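Local coordinates for protein putative Transcriptional Regulator (Rhodococcus sp., PDB 2IA2) that probably binds DNA through an N-terminal winged helix-turn-helix domain and regulates transcription as an IclR-family protein, with a GAF-like C-terminal domain that may sense a small molecule, at residues T59-E62 against A67-G70; L170-L175 against D184-A189; I198-Q203 against E239-D244. All coordinates share one frame; numbering follows the deposited sequence.

Contact 1: residues T59-E62 against A67-G70; sequences TLVE and ATDG
Val61 and Thr68 meet methyl to methyl in a small apolar contact at the surface of the winged helix-turn-helix domain, where the end of helix 50-63 lies against the first strand of the wing. Helix 50-63 is the second helix of the helix-turn-helix pair and, as in other IclR relatives, is probably the recognition helix; strand 66-68 pairs with strand 72-75 to form the hairpin. Only a few residues separate the two segments, so the chain leaves the helix and turns straight back past it, bringing the CA atoms of Val61 and Ala67 to 5.4 Å. Val61 does the reaching from the helix. CG1 of Val61 is anti to the backbone N (chi1 169°), leaving Val61 CG2 anti to the carbonyl carbon, 4.0 Å from CG2 of Thr68. The two side chains cross at about a right angle. Val61 CG2 also lies 4.4 Å from Ala67 C. The CB of Ala67 turns away from the helix and packs on Trp74 of the partner strand. The neighbouring buried Leu60 packs on Val66, Val26 and Ile27 and on Leu24 of the second subunit. Thr68 has two roles: its methyl meets the helix while its hydroxyl bonds within the turn of the wing. OG1 is anti to the backbone N (chi1 -173°), pointing along the chain toward the tip of the hairpin and also bonding to the backbone O of Ala72 across it. Asp69 OD1 takes the backbone N of both Ser71 and Ala72, bracing the same bend. The ST turn itself is made by Gly70 N, which donates to Thr68 OG1 at 3.1 Å.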
loop_
_atom_site.group_PDB
_atom_site.type_symbol
_atom_site.label_atom_id
_atom_site.label_comp_id
_atom_site.label_asym_id
_atom_site.label_seq_id
_atom_site.Cartn_x
_atom_site.Cartn_y
_atom_site.Cartn_z
ATOM N N THR A 59 -0.832 21.014 -19.809
ATOM C CA THR A 59 -0.955 21.493 -18.441
ATOM C C THR A 59 -0.168 20.586 -17.558
ATOM O O THR A 59 0.617 21.051 -16.759
ATOM C CB THR A 59 -2.425 21.602 -18.014
ATOM O OG1 THR A 59 -3.061 22.509 -18.914
ATOM C CG2 THR A 59 -2.564 22.154 -16.600
ATOM N N LEU A 60 -0.315 19.277 -17.731
ATOM C CA LEU A 60 0.479 18.323 -16.937
ATOM C C LEU A 60 1.984 18.443 -17.112
ATOM O O LEU A 60 2.726 18.285 -16.163
ATOM C CB LEU A 60 0.033 16.873 -17.203
ATOM C CG LEU A 60 -1.393 16.579 -16.772
ATOM C CD1 LEU A 60 -1.902 15.243 -17.373
ATOM C CD2 LEU A 60 -1.496 16.568 -15.248
ATOM N N VAL A 61 2.450 18.676 -18.331
ATOM C CA VAL A 61 3.853 19.010 -18.536
ATOM C C VAL A 61 4.271 20.279 -17.729
ATOM O O VAL A 61 5.305 20.282 -17.039
ATOM C CB VAL A 61 4.180 19.177 -20.020
ATOM C CG1 VAL A 61 5.556 19.787 -20.168
ATOM C CG2 VAL A 61 4.142 17.824 -20.752
ATOM N N GLU A 62 3.485 21.358 -17.851
ATOM C CA GLU A 62 3.729 22.575 -17.094
ATOM C C GLU A 62 3.794 22.305 -15.578
ATOM O O GLU A 62 4.679 22.820 -14.881
ATOM C CB GLU A 62 2.651 23.632 -17.441
ATOM C CG GLU A 62 3.006 25.049 -17.048
ATOM C CD GLU A 62 2.449 26.134 -18.030
ATOM O OE1 GLU A 62 1.652 25.837 -18.994
ATOM O OE2 GLU A 62 2.818 27.324 -17.819
ATOM N N ALA A 67 6.223 14.467 -18.766
ATOM C CA ALA A 67 7.332 14.979 -19.560
ATOM C C ALA A 67 7.127 14.608 -21.028
ATOM O O ALA A 67 6.343 13.695 -21.359
ATOM C CB ALA A 67 8.653 14.449 -19.043
ATOM N N THR A 68 7.806 15.327 -21.910
ATOM C CA THR A 68 7.661 15.133 -23.351
ATOM C C THR A 68 8.965 15.426 -24.098
ATOM O O THR A 68 9.802 16.182 -23.616
ATOM C CB THR A 68 6.463 15.959 -23.954
ATOM O OG1 THR A 68 6.250 15.605 -25.334
ATOM C CG2 THR A 68 6.671 17.497 -23.813
ATOM N N ASP A 69 9.128 14.796 -25.263
ATOM C CA ASP A 69 10.213 15.098 -26.203
ATOM C C ASP A 69 9.699 15.749 -27.489
ATOM O O ASP A 69 10.414 15.811 -28.464
ATOM C CB ASP A 69 11.026 13.834 -26.545
ATOM C CG ASP A 69 10.220 12.756 -27.317
ATOM O OD1 ASP A 69 9.087 12.979 -27.775
ATOM O OD2 ASP A 69 10.726 11.637 -27.443
ATOM N N GLY A 70 8.457 16.214 -27.496
ATOM C CA GLY A 70 7.846 16.704 -28.713
ATOM C C GLY A 70 6.909 15.734 -29.431
ATOM O O GLY A 70 6.018 16.180 -30.167
#

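Contact 2: residues L170-L175 against D184-A189; sequences LDIQRL and DELKAA
One methyl of Leu186 takes both contacts here: its CD2 projects from helix 183-196 to meet Leu170 and Ile172 on the loop that follows helix 160-169. In Leu186 CG lies anti to the backbone N (chi1 174°), and the second torsion, 55° to CD1, puts CD2 anti to CA at the extended end of the chain, where it meets the loop. Leu170 has nearly the same conformation, yet the two leucines do not lie alongside each other; they cross at about a right angle. CD2 of Leu170 and CD2 of Leu186 are 3.5 Å apart, closer than carbon atoms usually pack. Ile172 arrives differently. Its CG1 is anti to the carbonyl carbon and its CG2 anti to the backbone N, and the extended CG1 arm carries CD1 of Ile172 to 4.0 Å from CD2 of Leu186. The two side chains slide past each other in opposite directions. The loop offers Leu170 and Ile172, two residues apart, to the helix although it forms no regular strand, and the backbones stay well separated, 9.1 Å between the CA atoms of Ile172 and Leu186. The contact is plain apolar packing within the GAF-like C-terminal domain. Leu186 also rests on Leu167 and Arg152; it thus sits where helix 183-196 meets helices 160-169 and 149-156, with the loop 170-175 packed against it and Leu170 resting also on Tyr146.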
loop_
_atom_site.group_PDB
_atom_site.type_symbol
_atom_site.label_atom_id
_atom_site.label_comp_id
_atom_site.label_asym_id
_atom_site.label_seq_id
_atom_site.Cartn_x
_atom_site.Cartn_y
_atom_site.Cartn_z
ATOM N N LEU A 170 -7.923 -29.503 19.465
ATOM C CA LEU A 170 -9.086 -28.755 19.947
ATOM C C LEU A 170 -9.902 -29.491 20.996
ATOM O O LEU A 170 -10.218 -30.680 20.861
ATOM C CB LEU A 170 -9.996 -28.350 18.779
ATOM C CG LEU A 170 -11.233 -27.497 19.102
ATOM C CD1 LEU A 170 -10.918 -26.214 19.805
ATOM C CD2 LEU A 170 -12.008 -27.226 17.825
ATOM N N ASP A 171 -10.238 -28.746 22.035
ATOM C CA ASP A 171 -11.160 -29.161 23.106
ATOM C C ASP A 171 -12.490 -28.450 22.814
ATOM O O ASP A 171 -12.673 -27.302 23.217
ATOM C CB ASP A 171 -10.550 -28.683 24.442
ATOM C CG ASP A 171 -11.366 -29.074 25.681
ATOM O OD1 ASP A 171 -12.341 -29.870 25.559
ATOM O OD2 ASP A 171 -10.991 -28.573 26.789
ATOM N N ILE A 172 -13.396 -29.111 22.093
ATOM C CA ILE A 172 -14.707 -28.543 21.763
ATOM C C ILE A 172 -15.554 -28.532 23.021
ATOM O O ILE A 172 -15.785 -29.586 23.583
ATOM C CB ILE A 172 -15.445 -29.407 20.698
ATOM C CG1 ILE A 172 -14.686 -29.407 19.370
ATOM C CG2 ILE A 172 -16.885 -28.915 20.490
ATOM C CD1 ILE A 172 -15.074 -30.514 18.408
ATOM N N GLN A 173 -16.000 -27.366 23.470
ATOM C CA GLN A 173 -16.907 -27.271 24.641
ATOM C C GLN A 173 -18.367 -27.085 24.225
ATOM O O GLN A 173 -18.636 -26.499 23.187
ATOM C CB GLN A 173 -16.503 -26.120 25.555
ATOM C CG GLN A 173 -15.028 -26.036 25.771
ATOM C CD GLN A 173 -14.670 -25.367 27.063
ATOM O OE1 GLN A 173 -14.910 -24.167 27.258
ATOM N NE2 GLN A 173 -14.071 -26.136 27.962
ATOM N N ARG A 174 -19.310 -27.588 25.022
ATOM C CA ARG A 174 -20.738 -27.393 24.730
ATOM C C ARG A 174 -21.117 -26.022 25.259
ATOM O O ARG A 174 -21.496 -25.890 26.415
ATOM C CB ARG A 174 -21.594 -28.478 25.385
ATOM N N LEU A 175 -20.981 -24.990 24.435
ATOM C CA LEU A 175 -21.298 -23.621 24.851
ATOM C C LEU A 175 -22.807 -23.320 24.962
ATOM O O LEU A 175 -23.229 -22.567 25.847
ATOM C CB LEU A 175 -20.604 -22.601 23.916
ATOM C CG LEU A 175 -19.081 -22.730 23.722
ATOM C CD1 LEU A 175 -18.543 -21.746 22.667
ATOM C CD2 LEU A 175 -18.346 -22.545 25.054
ATOM N N ASP A 184 -15.391 -34.437 13.838
ATOM C CA ASP A 184 -15.741 -34.776 12.457
ATOM C C ASP A 184 -16.878 -33.883 11.881
ATOM O O ASP A 184 -16.849 -33.477 10.712
ATOM C CB ASP A 184 -16.095 -36.269 12.360
ATOM C CG ASP A 184 -17.232 -36.667 13.296
ATOM O OD1 ASP A 184 -17.011 -36.767 14.533
ATOM O OD2 ASP A 184 -18.354 -36.887 12.787
ATOM N N GLU A 185 -17.871 -33.589 12.713
ATOM C CA GLU A 185 -18.956 -32.694 12.332
ATOM C C GLU A 185 -18.450 -31.246 12.211
ATOM O O GLU A 185 -18.885 -30.499 11.331
ATOM C CB GLU A 185 -20.062 -32.768 13.371
ATOM C CG GLU A 185 -21.348 -32.108 12.946
ATOM C CD GLU A 185 -22.333 -31.998 14.086
ATOM O OE1 GLU A 185 -22.091 -32.603 15.171
ATOM O OE2 GLU A 185 -23.350 -31.290 13.891
ATOM N N LEU A 186 -17.519 -30.872 13.083
ATOM C CA LEU A 186 -16.898 -29.563 12.984
ATOM C C LEU A 186 -16.087 -29.432 11.701
ATOM O O LEU A 186 -16.224 -28.446 11.003
ATOM C CB LEU A 186 -16.035 -29.242 14.208
ATOM C CG LEU A 186 -15.194 -27.945 14.164
ATOM C CD1 LEU A 186 -16.015 -26.669 13.874
ATOM C CD2 LEU A 186 -14.494 -27.805 15.491
ATOM N N LYS A 187 -15.251 -30.420 11.391
ATOM C CA LYS A 187 -14.459 -30.400 10.172
ATOM C C LYS A 187 -15.368 -30.246 8.953
ATOM O O LYS A 187 -15.027 -29.538 8.001
ATOM C CB LYS A 187 -13.691 -31.715 10.044
ATOM C CG LYS A 187 -12.575 -31.730 9.025
ATOM C CD LYS A 187 -12.037 -33.143 8.942
ATOM C CE LYS A 187 -10.662 -33.235 8.282
ATOM N NZ LYS A 187 -10.545 -32.416 7.088
ATOM N N ALA A 188 -16.509 -30.931 8.990
ATOM C CA ALA A 188 -17.477 -30.889 7.894
ATOM C C ALA A 188 -18.084 -29.494 7.730
ATOM O O ALA A 188 -18.230 -29.012 6.610
ATOM C CB ALA A 188 -18.563 -31.914 8.126
ATOM N N ALA A 189 -18.445 -28.854 8.846
ATOM C CA ALA A 189 -18.973 -27.500 8.821
ATOM C C ALA A 189 -17.927 -26.526 8.243
ATOM O O ALA A 189 -18.262 -25.639 7.453
ATOM C CB ALA A 189 -19.402 -27.082 10.208
#

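Contact 3: residues I198-Q203 against E239-D244; sequences ICVLDQ and EDLHSD
Val200 and Leu241 make an apolar contact between strand 199-202 and the short helix 238-244, with CG1 of Val200 4.2 Å from CD1 of Leu241. This is loose van der Waals packing between two branches that meet at a slant. Val200 has CG1 anti to the backbone N (chi1 -179°), while the second torsion of Leu241, also anti, carries CD1 out to it, and both side chains leave their backbones toward the other segment. Two residues before Val200 and one after Leu241, CD1 of Ile198 comes 4.3 Å from CE1 of His242, lying obliquely to the imidazole. Around these pairs, Ile246 of helix 246-264 touches both Ile198 and Val200, Arg250 packs on Ile198, and Leu241 sits on Met212 of strand 209-217 and on Tyr236. In the last turn of helix 238-244, Asp240 O accepts from Asp244 N at 2.8 Å and from Ser243 OG at 3.2 Å; the hydroxyl comes from above the carbonyl plane, on the same face as the amide. At the strand's far end, Gln203 NE2 donates to Asp202 OD1 at 3.2 Å; OD1 lies in the amide plane, but NE2 meets it on the syn side, 24° out of the carboxylate plane. Asp202 is further held by salt bridges from Arg210 and Arg178. Strand 199-202 is an edge of the antiparallel sheet within this chain. Cys199 and Leu201 face helix 149-156 while Ile198 and Val200 turn to the C-terminal helices, so the sheet has helices on both faces, consistent with the GAF-like fold of IclR C-terminal domains.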
loop_
_atom_site.group_PDB
_atom_site.type_symbol
_atom_site.label_atom_id
_atom_site.label_comp_id
_atom_site.label_asym_id
_atom_site.label_seq_id
_atom_site.Cartn_x
_atom_site.Cartn_y
_atom_site.Cartn_z
ATOM N N ILE A 198 -19.234 -18.665 2.519
ATOM C CA ILE A 198 -19.796 -17.969 3.680
ATOM C C ILE A 198 -20.034 -18.962 4.796
ATOM O O ILE A 198 -20.037 -20.148 4.542
ATOM C CB ILE A 198 -21.128 -17.225 3.408
ATOM C CG1 ILE A 198 -22.171 -18.184 2.925
ATOM C CG2 ILE A 198 -20.914 -16.025 2.474
ATOM C CD1 ILE A 198 -23.585 -17.769 3.284
ATOM N N CYS A 199 -20.216 -18.459 6.026
ATOM C CA CYS A 199 -20.537 -19.295 7.150
ATOM C C CYS A 199 -21.661 -18.612 7.864
ATOM O O CYS A 199 -21.607 -17.400 8.070
ATOM C CB CYS A 199 -19.317 -19.414 8.089
ATOM S SG CYS A 199 -19.701 -20.296 9.610
ATOM N N VAL A 200 -22.701 -19.352 8.172
ATOM C CA VAL A 200 -23.729 -18.889 9.061
ATOM C C VAL A 200 -23.676 -19.677 10.337
ATOM O O VAL A 200 -23.697 -20.885 10.323
ATOM C CB VAL A 200 -25.105 -18.982 8.472
ATOM C CG1 VAL A 200 -26.112 -18.471 9.407
ATOM C CG2 VAL A 200 -25.185 -18.260 7.190
ATOM N N LEU A 201 -23.564 -18.966 11.438
ATOM C CA LEU A 201 -23.512 -19.570 12.735
ATOM C C LEU A 201 -24.757 -19.252 13.492
ATOM O O LEU A 201 -25.041 -18.125 13.719
ATOM C CB LEU A 201 -22.296 -19.104 13.497
ATOM C CG LEU A 201 -21.899 -20.038 14.599
ATOM C CD1 LEU A 201 -20.463 -20.259 14.578
ATOM C CD2 LEU A 201 -22.366 -19.521 15.905
ATOM N N ASP A 202 -25.517 -20.272 13.827
ATOM C CA ASP A 202 -26.844 -20.114 14.406
ATOM C C ASP A 202 -26.821 -20.527 15.860
ATOM O O ASP A 202 -26.990 -21.670 16.186
ATOM C CB ASP A 202 -27.870 -20.939 13.657
ATOM C CG ASP A 202 -29.277 -20.753 14.193
ATOM O OD1 ASP A 202 -29.522 -19.829 14.937
ATOM O OD2 ASP A 202 -30.140 -21.542 13.850
ATOM N N GLN A 203 -26.538 -19.570 16.710
ATOM C CA GLN A 203 -26.611 -19.731 18.181
ATOM C C GLN A 203 -25.742 -20.838 18.801
ATOM O O GLN A 203 -26.160 -21.484 19.753
ATOM C CB GLN A 203 -28.072 -19.862 18.657
ATOM C CG GLN A 203 -29.046 -19.020 17.860
ATOM C CD GLN A 203 -30.453 -19.107 18.358
ATOM O OE1 GLN A 203 -30.697 -18.911 19.539
ATOM N NE2 GLN A 203 -31.399 -19.348 17.454
ATOM N N GLU A 239 -33.881 -17.693 6.609
ATOM C CA GLU A 239 -34.138 -17.364 5.213
ATOM C C GLU A 239 -33.951 -15.884 4.930
ATOM O O GLU A 239 -33.328 -15.544 3.942
ATOM C CB GLU A 239 -35.529 -17.887 4.795
ATOM C CG GLU A 239 -36.172 -17.247 3.536
ATOM C CD GLU A 239 -37.730 -17.355 3.526
ATOM O OE1 GLU A 239 -38.289 -18.439 3.922
ATOM O OE2 GLU A 239 -38.380 -16.338 3.107
ATOM N N ASP A 240 -34.440 -14.994 5.794
ATOM C CA ASP A 240 -34.211 -13.521 5.611
ATOM C C ASP A 240 -32.732 -13.137 5.569
ATOM O O ASP A 240 -32.360 -12.196 4.904
ATOM C CB ASP A 240 -34.866 -12.685 6.724
ATOM C CG ASP A 240 -36.363 -12.961 6.894
ATOM O OD1 ASP A 240 -37.004 -13.399 5.910
ATOM O OD2 ASP A 240 -36.892 -12.733 8.043
ATOM N N LEU A 241 -31.875 -13.844 6.300
ATOM C CA LEU A 241 -30.422 -13.518 6.295
ATOM C C LEU A 241 -29.860 -13.646 4.873
ATOM O O LEU A 241 -29.091 -12.774 4.406
ATOM C CB LEU A 241 -29.686 -14.469 7.209
ATOM C CG LEU A 241 -30.107 -14.635 8.683
ATOM C CD1 LEU A 241 -29.251 -15.710 9.269
ATOM C CD2 LEU A 241 -29.842 -13.408 9.449
ATOM N N HIS A 242 -30.267 -14.716 4.169
ATOM C CA HIS A 242 -29.823 -14.962 2.793
ATOM C C HIS A 242 -30.366 -13.951 1.835
ATOM O O HIS A 242 -29.725 -13.646 0.856
ATOM C CB HIS A 242 -30.170 -16.374 2.298
ATOM C CG HIS A 242 -29.428 -17.450 3.015
ATOM N ND1 HIS A 242 -28.172 -17.867 2.628
ATOM C CD2 HIS A 242 -29.736 -18.151 4.132
ATOM C CE1 HIS A 242 -27.740 -18.790 3.473
ATOM N NE2 HIS A 242 -28.673 -18.988 4.391
ATOM N N SER A 243 -31.550 -13.409 2.073
ATOM C CA SER A 243 -32.087 -12.468 1.067
ATOM C C SER A 243 -31.674 -11.054 1.336
ATOM O O SER A 243 -31.505 -10.270 0.407
ATOM C CB SER A 243 -33.613 -12.554 0.971
ATOM O OG SER A 243 -34.151 -12.661 2.270
ATOM N N ASP A 244 -31.490 -10.744 2.614
ATOM C CA ASP A 244 -31.335 -9.367 3.060
ATOM C C ASP A 244 -29.945 -8.892 3.529
ATOM O O ASP A 244 -29.734 -7.695 3.536
ATOM C CB ASP A 244 -32.373 -9.055 4.153
ATOM C CG ASP A 244 -33.830 -9.223 3.649
ATOM O OD1 ASP A 244 -34.113 -9.147 2.392
ATOM O OD2 ASP A 244 -34.680 -9.463 4.530
#

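In the fold
From the N terminus, contact 1 comes first and closes the short turn from helix 50-63 into the wing of the DNA-binding domain. The chain then crosses into the C-terminal domain, where contact 2 closes the loop between helices 160-169 and 183-196. Helix 183-196 leads directly into strand 199-202, and contact 3 closes a much longer excursion, through strands 209-217 and 223-232, back to helix 238-244. The three run in series, none within another. Contacts 2 and 3 have centres about 20 Å apart on one side of the chain's centre; contact 1 lies opposite, its centre about 64 Å from that of contact 2 and 55 Å from that of contact 3.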